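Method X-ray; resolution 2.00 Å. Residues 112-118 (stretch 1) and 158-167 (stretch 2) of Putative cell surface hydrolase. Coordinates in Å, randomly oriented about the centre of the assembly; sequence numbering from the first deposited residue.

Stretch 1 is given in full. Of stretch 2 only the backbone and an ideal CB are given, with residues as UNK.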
# COMPACT_ATOMS: atom_id res chain seq x y z
N TRP A 112 4.65 3.73 -2.58
CA TRP A 112 4.64 2.56 -3.49
C TRP A 112 4.45 3.01 -4.92
O TRP A 112 5.16 2.53 -5.80
CB TRP A 112 3.50 1.52 -3.20
CG TRP A 112 3.88 0.45 -2.34
CD1 TRP A 112 3.37 0.17 -1.07
CD2 TRP A 112 4.95 -0.50 -2.55
NE1 TRP A 112 4.01 -0.93 -0.53
CE2 TRP A 112 5.01 -1.33 -1.40
CE3 TRP A 112 5.82 -0.77 -3.63
CZ2 TRP A 112 5.92 -2.40 -1.28
CZ3 TRP A 112 6.76 -1.83 -3.51
CH2 TRP A 112 6.79 -2.63 -2.34
N THR A 113 3.53 3.96 -5.16
CA THR A 113 3.27 4.27 -6.57
C THR A 113 4.48 4.86 -7.27
O THR A 113 4.74 4.59 -8.44
CB THR A 113 2.06 5.29 -6.73
OG1 THR A 113 0.88 4.70 -6.15
CG2 THR A 113 1.77 5.54 -8.18
N LEU A 114 5.14 5.79 -6.59
CA LEU A 114 6.24 6.49 -7.15
C LEU A 114 7.39 5.44 -7.37
O LEU A 114 8.04 5.42 -8.41
CB LEU A 114 6.63 7.66 -6.22
CG LEU A 114 7.68 8.62 -6.78
CD1 LEU A 114 7.22 9.25 -8.09
CD2 LEU A 114 8.06 9.71 -5.74
N PHE A 115 7.64 4.59 -6.38
CA PHE A 115 8.63 3.52 -6.52
C PHE A 115 8.31 2.66 -7.76
O PHE A 115 9.23 2.37 -8.55
CB PHE A 115 8.64 2.65 -5.27
CG PHE A 115 9.37 1.35 -5.45
CD1 PHE A 115 10.75 1.29 -5.31
CD2 PHE A 115 8.68 0.20 -5.80
CE1 PHE A 115 11.45 0.09 -5.52
CE2 PHE A 115 9.38 -1.00 -6.06
CZ PHE A 115 10.74 -1.04 -5.90
N LEU A 116 7.02 2.30 -7.96
CA LEU A 116 6.68 1.41 -9.06
C LEU A 116 6.86 2.09 -10.42
O LEU A 116 7.28 1.45 -11.38
CB LEU A 116 5.29 0.84 -8.95
CG LEU A 116 5.07 0.01 -7.68
CD1 LEU A 116 3.58 -0.21 -7.60
CD2 LEU A 116 5.85 -1.36 -7.70
N GLU A 117 6.59 3.40 -10.47
CA GLU A 117 6.68 4.15 -11.73
C GLU A 117 8.14 4.38 -12.12
O GLU A 117 8.43 4.38 -13.32
CB GLU A 117 6.06 5.56 -11.58
CG GLU A 117 4.59 5.55 -11.43
CD GLU A 117 4.02 6.92 -11.19
OE1 GLU A 117 4.72 7.77 -10.66
OE2 GLU A 117 2.87 7.17 -11.56
N ARG A 118 9.01 4.63 -11.13
CA ARG A 118 10.39 5.10 -11.38
C ARG A 118 11.51 4.11 -11.07
O ARG A 118 12.56 4.13 -11.76
CB ARG A 118 10.62 6.40 -10.62
CG ARG A 118 9.62 7.49 -11.00
CD ARG A 118 10.09 8.81 -10.49
NE ARG A 118 11.00 9.41 -11.48
CZ ARG A 118 11.54 10.62 -11.37
NH1 ARG A 118 11.26 11.35 -10.30
NH2 ARG A 118 12.33 11.11 -12.35
N UNK A 158 4.67 10.28 -14.34
CA UNK A 158 5.40 9.04 -14.53
C UNK A 158 4.53 7.78 -14.58
O UNK A 158 5.06 6.66 -14.50
CB UNK A 158 6.43 8.89 -13.40
N UNK A 159 3.24 7.94 -14.77
CA UNK A 159 2.30 6.79 -14.65
C UNK A 159 2.58 5.78 -15.73
O UNK A 159 2.29 4.61 -15.51
CB UNK A 159 0.84 7.25 -14.74
N UNK A 160 3.12 6.19 -16.90
CA UNK A 160 3.44 5.21 -17.93
C UNK A 160 4.59 4.25 -17.53
O UNK A 160 4.75 3.18 -18.14
CB UNK A 160 3.81 5.94 -19.22
N UNK A 161 5.35 4.59 -16.50
CA UNK A 161 6.32 3.64 -15.99
C UNK A 161 5.67 2.48 -15.22
O UNK A 161 6.37 1.52 -14.93
CB UNK A 161 7.32 4.37 -15.09
N UNK A 162 4.37 2.54 -14.89
CA UNK A 162 3.73 1.44 -14.12
C UNK A 162 3.80 0.14 -14.91
O UNK A 162 3.80 0.17 -16.13
CB UNK A 162 2.27 1.77 -13.79
N UNK A 163 3.90 -0.99 -14.21
CA UNK A 163 3.85 -2.28 -14.92
C UNK A 163 2.47 -2.60 -15.46
O UNK A 163 1.49 -2.53 -14.73
CB UNK A 163 4.30 -3.41 -13.99
N UNK A 164 2.40 -2.97 -16.74
CA UNK A 164 1.12 -3.21 -17.38
C UNK A 164 0.39 -4.46 -16.86
O UNK A 164 -0.82 -4.54 -16.94
CB UNK A 164 1.33 -3.33 -18.89
N UNK A 165 1.07 -5.46 -16.33
CA UNK A 165 0.33 -6.64 -15.91
C UNK A 165 -0.19 -6.56 -14.42
O UNK A 165 -0.86 -7.49 -13.97
CB UNK A 165 1.23 -7.86 -16.08
N UNK A 166 0.03 -5.43 -13.74
CA UNK A 166 -0.43 -5.18 -12.35
C UNK A 166 -1.94 -5.07 -12.14
O UNK A 166 -2.68 -4.54 -12.99
CB UNK A 166 0.21 -3.88 -11.85
N UNK A 167 -2.39 -5.54 -10.98
CA UNK A 167 -3.77 -5.43 -10.53
C UNK A 167 -3.77 -4.53 -9.32
O UNK A 167 -3.03 -4.81 -8.36
CB UNK A 167 -4.38 -6.80 -10.21

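Stretch 1 is the end portion of a helix, and it offers stretch 2 a polar corner at Glu117 and Arg118 and an apolar side built by Leu116. Position 158 faces that polar corner. Its CA-to-CB bond points toward the helix, and the ideal CB lies 3.4 Å from Glu117 OE1 and 4.2 Å from Arg118 CG. The Arg118 side chain, bent at chi3 (p), presents a flat guanidinium beside the space above this CB, so an aromatic residue would suit the site, as would a long aliphatic or a polar chain able to lie along the arginine. The deposited residue is Tyr158. Its ring stacks on the Arg118 guanidinium, the planes 11° apart, and Arg118 CZ sits 3.9 Å from the ring centroid in a cation-pi contact over the face. Arg118 CD adds a CH-pi contact over the ring face. Arg118 NH2 and Tyr158 OH approach to 3.3 Å, but the angle is too poor for a hydrogen bond.

At position 159 CA-to-CB points away overall, although the ideal CB is still 3.8 Å from Glu117 OE2. Because the bond leads away from the carboxylate, stretch 1 sets little preference here beyond room for CB, and many residues would fit, polar and charged ones included; a long chain would leave the interface. The residue is Arg159, which does so: chi1 is p and its chain runs outward, leaving CA, 3.2 Å from Glu117 OE2, as its closest point to the helix. Position 160 also points away, into space that stretch 1 leaves open; small or polar residues would fit, and Thr160 occupies it.

Position 161 is the most restrictive. Its CA is 4.3 Å from that of Glu117, and an ideal CB would fall 2.1 Å from Glu117 O, a clash. Its phi/psi of -72/-11 demands nothing unusual, so the case for glycine is steric. Gly161 is found, and its CA makes a CA-H...O contact of 3.5 Å with Glu117 O. A water donates to both Glu117 O and Gly161 O, at 3.3 and 2.9 Å, bridging the two backbones.

Position 162 has its CB set sideways, 5.0 Å from Glu117 CG, with room for an apolar chain of moderate length to reach back toward Leu116; leucine, isoleucine or methionine would serve. Leu162, with chi1 m and chi2 t, places CD2 3.9 Å from Leu116 CB and 3.8 Å from Glu117 CG.

At position 163 phi is -70°, CB is sideways and no stretch 1 atom lies within 5.5 Å of it; proline is compatible, as are other residues. Pro163 opens a type I turn and brings CD to 4.5 Å from Leu116 CB. Positions 164 and 165, the middle of that turn, are out of reach, and polar residues would suit them: Glu164 and Ser165. Position 166 points toward the helix again, at a distance that only a longer side chain can span, with Leu116 ahead. Leu166 meets it, CD2 lying 4.3 Å from Leu116 CD1. Position 167, out of reach and extended, would accept beta-branched residues; it is Thr167.

Stretch 2, residues 158-167: YRTGLPESLT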
# COMPACT_ATOMS: atom_id res chain seq x y z
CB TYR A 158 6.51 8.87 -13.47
CG TYR A 158 7.52 9.95 -13.61
CD1 TYR A 158 8.34 9.98 -14.74
CD2 TYR A 158 7.61 10.99 -12.67
CE1 TYR A 158 9.27 10.98 -14.91
CE2 TYR A 158 8.55 12.00 -12.83
CZ TYR A 158 9.37 11.98 -13.96
OH TYR A 158 10.29 12.94 -14.17
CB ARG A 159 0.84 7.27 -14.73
CG ARG A 159 0.47 7.84 -16.16
CD ARG A 159 -0.90 8.57 -16.19
NE ARG A 159 -1.28 8.98 -17.54
CZ ARG A 159 -0.70 9.98 -18.24
NH1 ARG A 159 0.32 10.71 -17.73
NH2 ARG A 159 -1.14 10.25 -19.47
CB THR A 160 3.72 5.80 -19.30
OG1 THR A 160 4.88 6.64 -19.22
CG2 THR A 160 2.53 6.61 -19.78
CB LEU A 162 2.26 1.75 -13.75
CG LEU A 162 2.11 2.85 -12.66
CD1 LEU A 162 0.71 3.48 -12.71
CD2 LEU A 162 2.50 2.37 -11.22
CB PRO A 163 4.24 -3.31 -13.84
CG PRO A 163 4.20 -2.61 -12.59
CD PRO A 163 4.38 -1.15 -12.83
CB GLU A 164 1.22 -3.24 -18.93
CG GLU A 164 1.78 -1.94 -19.57
CD GLU A 164 1.69 -1.90 -21.11
OE1 GLU A 164 1.93 -2.95 -21.76
OE2 GLU A 164 1.37 -0.83 -21.69
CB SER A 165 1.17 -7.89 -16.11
OG SER A 165 2.21 -7.82 -15.14
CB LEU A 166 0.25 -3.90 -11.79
CG LEU A 166 0.02 -3.44 -10.35
CD1 LEU A 166 0.52 -4.42 -9.30
CD2 LEU A 166 0.72 -2.11 -10.16
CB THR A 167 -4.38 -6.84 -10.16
OG1 THR A 167 -4.67 -7.53 -11.37
CG2 THR A 167 -5.70 -6.71 -9.52
O HOH W 1 9.25 1.86 -15.23
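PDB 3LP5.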